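Side-chain contacts in diphthine synthase (Aeropyrum pernix, PDB 1WDE), which probably catalyses the S-adenosyl-L-methionine-dependent trimethylation of a modified histidine in elongation factor 2, a step of diphthamide biosynthesis: residues Val214-Gly219 and His224-Trp229; Thr130-Tyr135 and Ser246-Ala251. One frame throughout, in Å; residues are numbered along the deposited sequence.

Interaction 1 of 2, residues Val214-Gly219 and His224-Trp229; sequences VLVEAG and HRVLYW
Leu215 lies alongside the indole of Trp229, and its CB comes 3.8 Å from Trp229 CD1 at an oblique angle to the ring. Trp229 NE1, buried here against Leu215 CB and CD2, has no hydrogen-bond partner in the model. On the same face of the sheet Glu217, its chain fully extended, crosses Arg225. The salt bridge, 3.3 Å from Arg225 NH1 to Glu217 OE1, is bent: the donor comes from above the carboxylate plane, which stands 73° from that of the guanidinium. Glu217 is held more firmly by its OE2 on Val244 N; Arg225 NH1 also bonds the hydroxyl of Tyr245. The other face carries Val214, Val216 and Val226. Val226 CG1 presses on Val214 CG1 at a tight 3.5 Å, while its CG2 lies beside Val216 CG1 at 3.8 Å; Ala129 of helix 122-130 packs on Val226. At the turn end of the strand pair, Gly219 N gives a nearly straight bond (3.0 Å, 175°) to His224 ND1, so ND1 acts as the acceptor, consistent with an unprotonated nitrogen there. A leucine in place of His224 would probably leave the Gly219 N-H without its acceptor and the turn freer to move. Leu215 and Leu227 exchange two backbone bonds, as do Glu217 and Arg225, with Val216 and Val226 forming the non-hydrogen-bonded pair between them. This ladder is that of an antiparallel beta hairpin, its second strand at the edge of the mixed sheet and its turn beginning beside Ala220, a probable S-adenosyl-L-methionine-binding residue.

Interaction 2 of 2, residues Thr130-Tyr135 and Ser246-Ala251; sequences TMLSFY and SIVIPA
Leu132 holds CG anti to its carbonyl carbon (chi1 -72°) and runs on extended through chi2 (176°), which carries CD1 out to meet Val248. On the strand, Val248 has CG1 anti to the backbone N and CG2 anti to the carbonyl carbon, and the two methyls divide the contact between them. Val248 CG1 meets Leu132 CD1 tip to tip at 3.9 Å. Val248 CG2 faces Thr130 CG2 at a looser 4.2 Å, the two side chains running obliquely past each other. The same Leu132 methyl also reaches the proline ring that follows the strand, with CD1 4.3 Å from Pro250 CB, so one branch spans Val248 and Pro250.

Thr130 turns its methyl to the strand and its hydroxyl to its own chain. OG1 accepts from Leu132 N at 3.2 Å with an N-H...O angle of 168°, an ST turn, and is also hydrogen-bonded to the carbonyl of Arg127. The buried hydroxyl is thus satisfied from the local backbone, while the turn probably helps to set Leu132 relative to Thr130. Between them Met131, a selenomethionine, adopts positive phi as the chain leaves helix 122-130, and its side chain goes elsewhere, to helix 255-264.

Phe137 of strand 137-143 touches Thr130, Leu132 and Val248, and Leu261 of helix 255-264 also packs on Leu132, so the small direct contact belongs to a wider apolar layer between the sheet and its helices. All four residues that meet are buried, and only carbon faces carbon where the segments meet; cohesion here therefore rests on dispersion and the exclusion of water, the nearby hydroxyl of Thr130 being taken up by its own chain.

Interactions 1 and 2 lie 11 Å apart between centres and share the mixed sheet, in which strand 213-217 runs antiparallel to strand 246-249. Probable backbone hydrogen bonds join them, Val214 N to Val248 O at 2.8 Å and Val216 N to Ser246 O at 3.0 Å. Side chains meet on both faces: Val216 CG2 packs on Thr130 CG2 at 3.5 Å, and Leu215 CD1 on Ile247 CG1 at 3.6 Å. In the sequence the hairpin falls between the two segments of interaction 2. Its turn end approaches the probable cofactor site, the side chain of Ala218 lying about 4 Å from Gly122, a residue that probably binds S-adenosyl-L-methionine, whereas that of Val248 is about 11 Å from it.

Interaction 1 of 2, residues Val214-Gly219 and His224-Trp229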
loop_
_atom_site.group_PDB
_atom_site.type_symbol
_atom_site.label_atom_id
_atom_site.label_comp_id
_atom_site.label_asym_id
_atom_site.label_seq_id
_atom_site.Cartn_x
_atom_site.Cartn_y
_atom_site.Cartn_z
ATOM N N VAL A 214 -6.407 -12.085 -3.965
ATOM C CA VAL A 214 -6.554 -11.383 -5.226
ATOM C C VAL A 214 -5.280 -10.570 -5.411
ATOM O O VAL A 214 -4.823 -9.901 -4.489
ATOM C CB VAL A 214 -7.791 -10.438 -5.195
ATOM C CG1 VAL A 214 -8.166 -10.004 -6.608
ATOM C CG2 VAL A 214 -8.976 -11.146 -4.520
ATOM N N LEU A 215 -4.707 -10.657 -6.602
ATOM C CA LEU A 215 -3.486 -9.938 -6.945
ATOM C C LEU A 215 -3.964 -8.813 -7.863
ATOM O O LEU A 215 -4.588 -9.071 -8.887
ATOM C CB LEU A 215 -2.515 -10.872 -7.689
ATOM C CG LEU A 215 -1.169 -10.222 -8.070
ATOM C CD1 LEU A 215 -0.333 -9.982 -6.820
ATOM C CD2 LEU A 215 -0.413 -11.140 -9.030
ATOM N N VAL A 216 -3.697 -7.565 -7.490
ATOM C CA VAL A 216 -4.181 -6.436 -8.287
ATOM C C VAL A 216 -3.114 -5.403 -8.654
ATOM O O VAL A 216 -2.214 -5.124 -7.880
ATOM C CB VAL A 216 -5.300 -5.659 -7.524
ATOM C CG1 VAL A 216 -6.045 -4.705 -8.488
ATOM C CG2 VAL A 216 -6.258 -6.628 -6.869
ATOM N N GLU A 217 -3.228 -4.854 -9.854
ATOM C CA GLU A 217 -2.326 -3.801 -10.288
ATOM C C GLU A 217 -3.241 -2.670 -10.732
ATOM O O GLU A 217 -3.980 -2.810 -11.703
ATOM C CB GLU A 217 -1.450 -4.225 -11.473
ATOM C CG GLU A 217 -0.544 -3.063 -11.938
ATOM C CD GLU A 217 0.480 -3.461 -12.975
ATOM O OE1 GLU A 217 0.103 -4.183 -13.928
ATOM O OE2 GLU A 217 1.660 -3.041 -12.832
ATOM N N ALA A 218 -3.232 -1.562 -10.002
ATOM C CA ALA A 218 -4.077 -0.446 -10.403
ATOM C C ALA A 218 -3.436 0.149 -11.657
ATOM O O ALA A 218 -2.209 0.160 -11.779
ATOM C CB ALA A 218 -4.145 0.600 -9.285
ATOM N N GLY A 219 -4.251 0.634 -12.587
ATOM C CA GLY A 219 -3.695 1.223 -13.791
ATOM C C GLY A 219 -4.306 2.565 -14.147
ATOM O O GLY A 219 -5.193 3.082 -13.443
ATOM N N HIS A 224 -7.159 -1.614 -14.993
ATOM C CA HIS A 224 -6.629 -2.329 -13.842
ATOM C C HIS A 224 -6.592 -3.808 -14.172
ATOM O O HIS A 224 -7.335 -4.271 -15.020
ATOM C CB HIS A 224 -7.542 -2.113 -12.627
ATOM C CG HIS A 224 -8.016 -0.701 -12.472
ATOM N ND1 HIS A 224 -7.162 0.345 -12.192
ATOM C CD2 HIS A 224 -9.248 -0.156 -12.613
ATOM C CE1 HIS A 224 -7.846 1.474 -12.179
ATOM N NE2 HIS A 224 -9.114 1.198 -12.435
ATOM N N ARG A 225 -5.724 -4.545 -13.504
ATOM C CA ARG A 225 -5.662 -5.986 -13.708
ATOM C C ARG A 225 -6.001 -6.629 -12.359
ATOM O O ARG A 225 -5.389 -6.303 -11.341
ATOM C CB ARG A 225 -4.260 -6.393 -14.161
ATOM C CG ARG A 225 -3.920 -5.892 -15.573
ATOM C CD ARG A 225 -2.509 -6.306 -15.977
ATOM N NE ARG A 225 -2.260 -7.714 -15.673
ATOM C CZ ARG A 225 -1.147 -8.164 -15.105
ATOM N NH1 ARG A 225 -0.182 -7.309 -14.776
ATOM N NH2 ARG A 225 -0.996 -9.468 -14.877
ATOM N N VAL A 226 -6.987 -7.517 -12.353
ATOM C CA VAL A 226 -7.417 -8.186 -11.118
ATOM C C VAL A 226 -7.371 -9.695 -11.364
ATOM O O VAL A 226 -8.143 -10.225 -12.166
ATOM C CB VAL A 226 -8.840 -7.762 -10.747
ATOM C CG1 VAL A 226 -9.361 -8.588 -9.538
ATOM C CG2 VAL A 226 -8.863 -6.267 -10.443
ATOM N N LEU A 227 -6.462 -10.365 -10.663
ATOM C CA LEU A 227 -6.257 -11.794 -10.812
ATOM C C LEU A 227 -6.598 -12.575 -9.552
ATOM O O LEU A 227 -6.027 -12.355 -8.482
ATOM C CB LEU A 227 -4.800 -12.075 -11.187
ATOM C CG LEU A 227 -4.234 -11.492 -12.488
ATOM C CD1 LEU A 227 -5.248 -11.698 -13.611
ATOM C CD2 LEU A 227 -3.921 -10.017 -12.319
ATOM N N TYR A 228 -7.530 -13.503 -9.695
ATOM C CA TYR A 228 -7.946 -14.327 -8.578
ATOM C C TYR A 228 -7.000 -15.510 -8.423
ATOM O O TYR A 228 -6.703 -16.205 -9.401
ATOM C CB TYR A 228 -9.362 -14.851 -8.811
ATOM C CG TYR A 228 -9.847 -15.745 -7.700
ATOM C CD1 TYR A 228 -10.341 -15.207 -6.525
ATOM C CD2 TYR A 228 -9.814 -17.135 -7.825
ATOM C CE1 TYR A 228 -10.801 -16.017 -5.495
ATOM C CE2 TYR A 228 -10.271 -17.964 -6.793
ATOM C CZ TYR A 228 -10.768 -17.391 -5.630
ATOM O OH TYR A 228 -11.259 -18.172 -4.607
ATOM N N TRP A 229 -6.511 -15.717 -7.202
ATOM C CA TRP A 229 -5.634 -16.847 -6.904
ATOM C C TRP A 229 -6.343 -17.734 -5.884
ATOM O O TRP A 229 -6.588 -17.317 -4.743
ATOM C CB TRP A 229 -4.278 -16.357 -6.375
ATOM C CG TRP A 229 -3.435 -15.803 -7.480
ATOM C CD1 TRP A 229 -3.500 -14.541 -8.018
ATOM C CD2 TRP A 229 -2.504 -16.534 -8.294
ATOM N NE1 TRP A 229 -2.676 -14.450 -9.119
ATOM C CE2 TRP A 229 -2.051 -15.654 -9.308
ATOM C CE3 TRP A 229 -2.012 -17.848 -8.267
ATOM C CZ2 TRP A 229 -1.127 -16.049 -10.286
ATOM C CZ3 TRP A 229 -1.091 -18.237 -9.244
ATOM C CH2 TRP A 229 -0.661 -17.336 -10.236
#

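Interaction 2 of 2, residues Thr130-Tyr135 and Ser246-Ala251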
loop_
_atom_site.group_PDB
_atom_site.type_symbol
_atom_site.label_atom_id
_atom_site.label_comp_id
_atom_site.label_asym_id
_atom_site.label_seq_id
_atom_site.Cartn_x
_atom_site.Cartn_y
_atom_site.Cartn_z
ATOM N N THR A 130 -11.063 -4.577 -7.233
ATOM C CA THR A 130 -11.505 -5.923 -6.810
ATOM C C THR A 130 -13.012 -5.985 -6.661
ATOM O O THR A 130 -13.613 -7.063 -6.693
ATOM C CB THR A 130 -10.919 -6.341 -5.427
ATOM O OG1 THR A 130 -11.541 -5.559 -4.403
ATOM C CG2 THR A 130 -9.374 -6.132 -5.359
HETATM N N MSE A 131 -13.592 -4.811 -6.453
HETATM C CA MSE A 131 -15.010 -4.597 -6.249
HETATM C C MSE A 131 -15.568 -5.217 -4.972
HETATM O O MSE A 131 -16.780 -5.362 -4.819
HETATM C CB MSE A 131 -15.781 -5.049 -7.479
HETATM C CG MSE A 131 -15.339 -4.299 -8.705
HETATM SE SE MSE A 131 -16.656 -4.309 -10.103
HETATM C CE MSE A 131 -17.387 -6.097 -9.939
ATOM N N LEU A 132 -14.673 -5.562 -4.050
ATOM C CA LEU A 132 -15.083 -6.111 -2.758
ATOM C C LEU A 132 -15.686 -4.952 -1.956
ATOM O O LEU A 132 -15.437 -3.768 -2.258
ATOM C CB LEU A 132 -13.881 -6.703 -2.011
ATOM C CG LEU A 132 -13.374 -8.020 -2.639
ATOM C CD1 LEU A 132 -12.137 -8.482 -1.920
ATOM C CD2 LEU A 132 -14.464 -9.103 -2.574
ATOM N N SER A 133 -16.462 -5.275 -0.932
ATOM C CA SER A 133 -17.105 -4.217 -0.149
ATOM C C SER A 133 -16.117 -3.303 0.558
ATOM O O SER A 133 -15.281 -3.746 1.350
ATOM C CB SER A 133 -18.069 -4.831 0.862
ATOM O OG SER A 133 -18.556 -3.856 1.759
ATOM N N PHE A 134 -16.211 -2.018 0.250
ATOM C CA PHE A 134 -15.342 -1.013 0.858
ATOM C C PHE A 134 -15.400 -1.107 2.382
ATOM O O PHE A 134 -14.372 -1.063 3.049
ATOM C CB PHE A 134 -15.785 0.399 0.421
ATOM C CG PHE A 134 -15.181 1.502 1.238
ATOM C CD1 PHE A 134 -15.912 2.122 2.245
ATOM C CD2 PHE A 134 -13.861 1.878 1.044
ATOM C CE1 PHE A 134 -15.321 3.105 3.057
ATOM C CE2 PHE A 134 -13.265 2.855 1.848
ATOM C CZ PHE A 134 -14.001 3.464 2.856
ATOM N N TYR A 135 -16.604 -1.304 2.914
ATOM C CA TYR A 135 -16.832 -1.366 4.359
ATOM C C TYR A 135 -16.107 -2.506 5.072
ATOM O O TYR A 135 -15.869 -2.426 6.280
ATOM C CB TYR A 135 -18.333 -1.516 4.641
ATOM C CG TYR A 135 -19.181 -0.463 3.982
ATOM C CD1 TYR A 135 -19.272 0.833 4.520
ATOM C CD2 TYR A 135 -19.883 -0.750 2.811
ATOM C CE1 TYR A 135 -20.036 1.808 3.906
ATOM C CE2 TYR A 135 -20.649 0.213 2.183
ATOM C CZ TYR A 135 -20.725 1.487 2.733
ATOM O OH TYR A 135 -21.503 2.423 2.113
ATOM N N SER A 246 -0.577 -5.057 -5.375
ATOM C CA SER A 246 -0.950 -5.065 -3.976
ATOM C C SER A 246 -1.737 -6.370 -3.946
ATOM O O SER A 246 -2.229 -6.844 -4.992
ATOM C CB SER A 246 -1.796 -3.839 -3.577
ATOM O OG SER A 246 -2.968 -3.742 -4.359
ATOM N N ILE A 247 -1.822 -6.984 -2.771
ATOM C CA ILE A 247 -2.536 -8.235 -2.637
ATOM C C ILE A 247 -3.705 -8.072 -1.664
ATOM O O ILE A 247 -3.582 -7.410 -0.643
ATOM C CB ILE A 247 -1.568 -9.327 -2.124
ATOM C CG1 ILE A 247 -0.516 -9.637 -3.205
ATOM C CG2 ILE A 247 -2.331 -10.587 -1.772
ATOM C CD1 ILE A 247 0.624 -10.475 -2.696
ATOM N N VAL A 248 -4.865 -8.602 -2.019
ATOM C CA VAL A 248 -5.966 -8.546 -1.086
ATOM C C VAL A 248 -6.214 -9.991 -0.642
ATOM O O VAL A 248 -6.357 -10.895 -1.481
ATOM C CB VAL A 248 -7.227 -7.920 -1.722
ATOM C CG1 VAL A 248 -8.443 -8.124 -0.796
ATOM C CG2 VAL A 248 -6.993 -6.427 -1.944
ATOM N N ILE A 249 -6.181 -10.207 0.672
ATOM C CA ILE A 249 -6.449 -11.522 1.295
ATOM C C ILE A 249 -7.811 -11.299 1.984
ATOM O O ILE A 249 -7.892 -10.793 3.101
ATOM C CB ILE A 249 -5.368 -11.885 2.343
ATOM C CG1 ILE A 249 -3.986 -11.934 1.663
ATOM C CG2 ILE A 249 -5.690 -13.262 2.990
ATOM C CD1 ILE A 249 -2.814 -11.925 2.668
ATOM N N PRO A 250 -8.893 -11.715 1.329
ATOM C CA PRO A 250 -10.223 -11.510 1.885
ATOM C C PRO A 250 -10.641 -12.343 3.075
ATOM O O PRO A 250 -10.059 -13.406 3.356
ATOM C CB PRO A 250 -11.118 -11.754 0.683
ATOM C CG PRO A 250 -10.466 -12.918 0.046
ATOM C CD PRO A 250 -8.950 -12.683 0.218
ATOM N N ALA A 251 -11.615 -11.801 3.807
ATOM C CA ALA A 251 -12.217 -12.521 4.912
ATOM C C ALA A 251 -13.248 -13.290 4.105
ATOM O O ALA A 251 -13.362 -13.081 2.886
ATOM C CB ALA A 251 -12.916 -11.565 5.879
#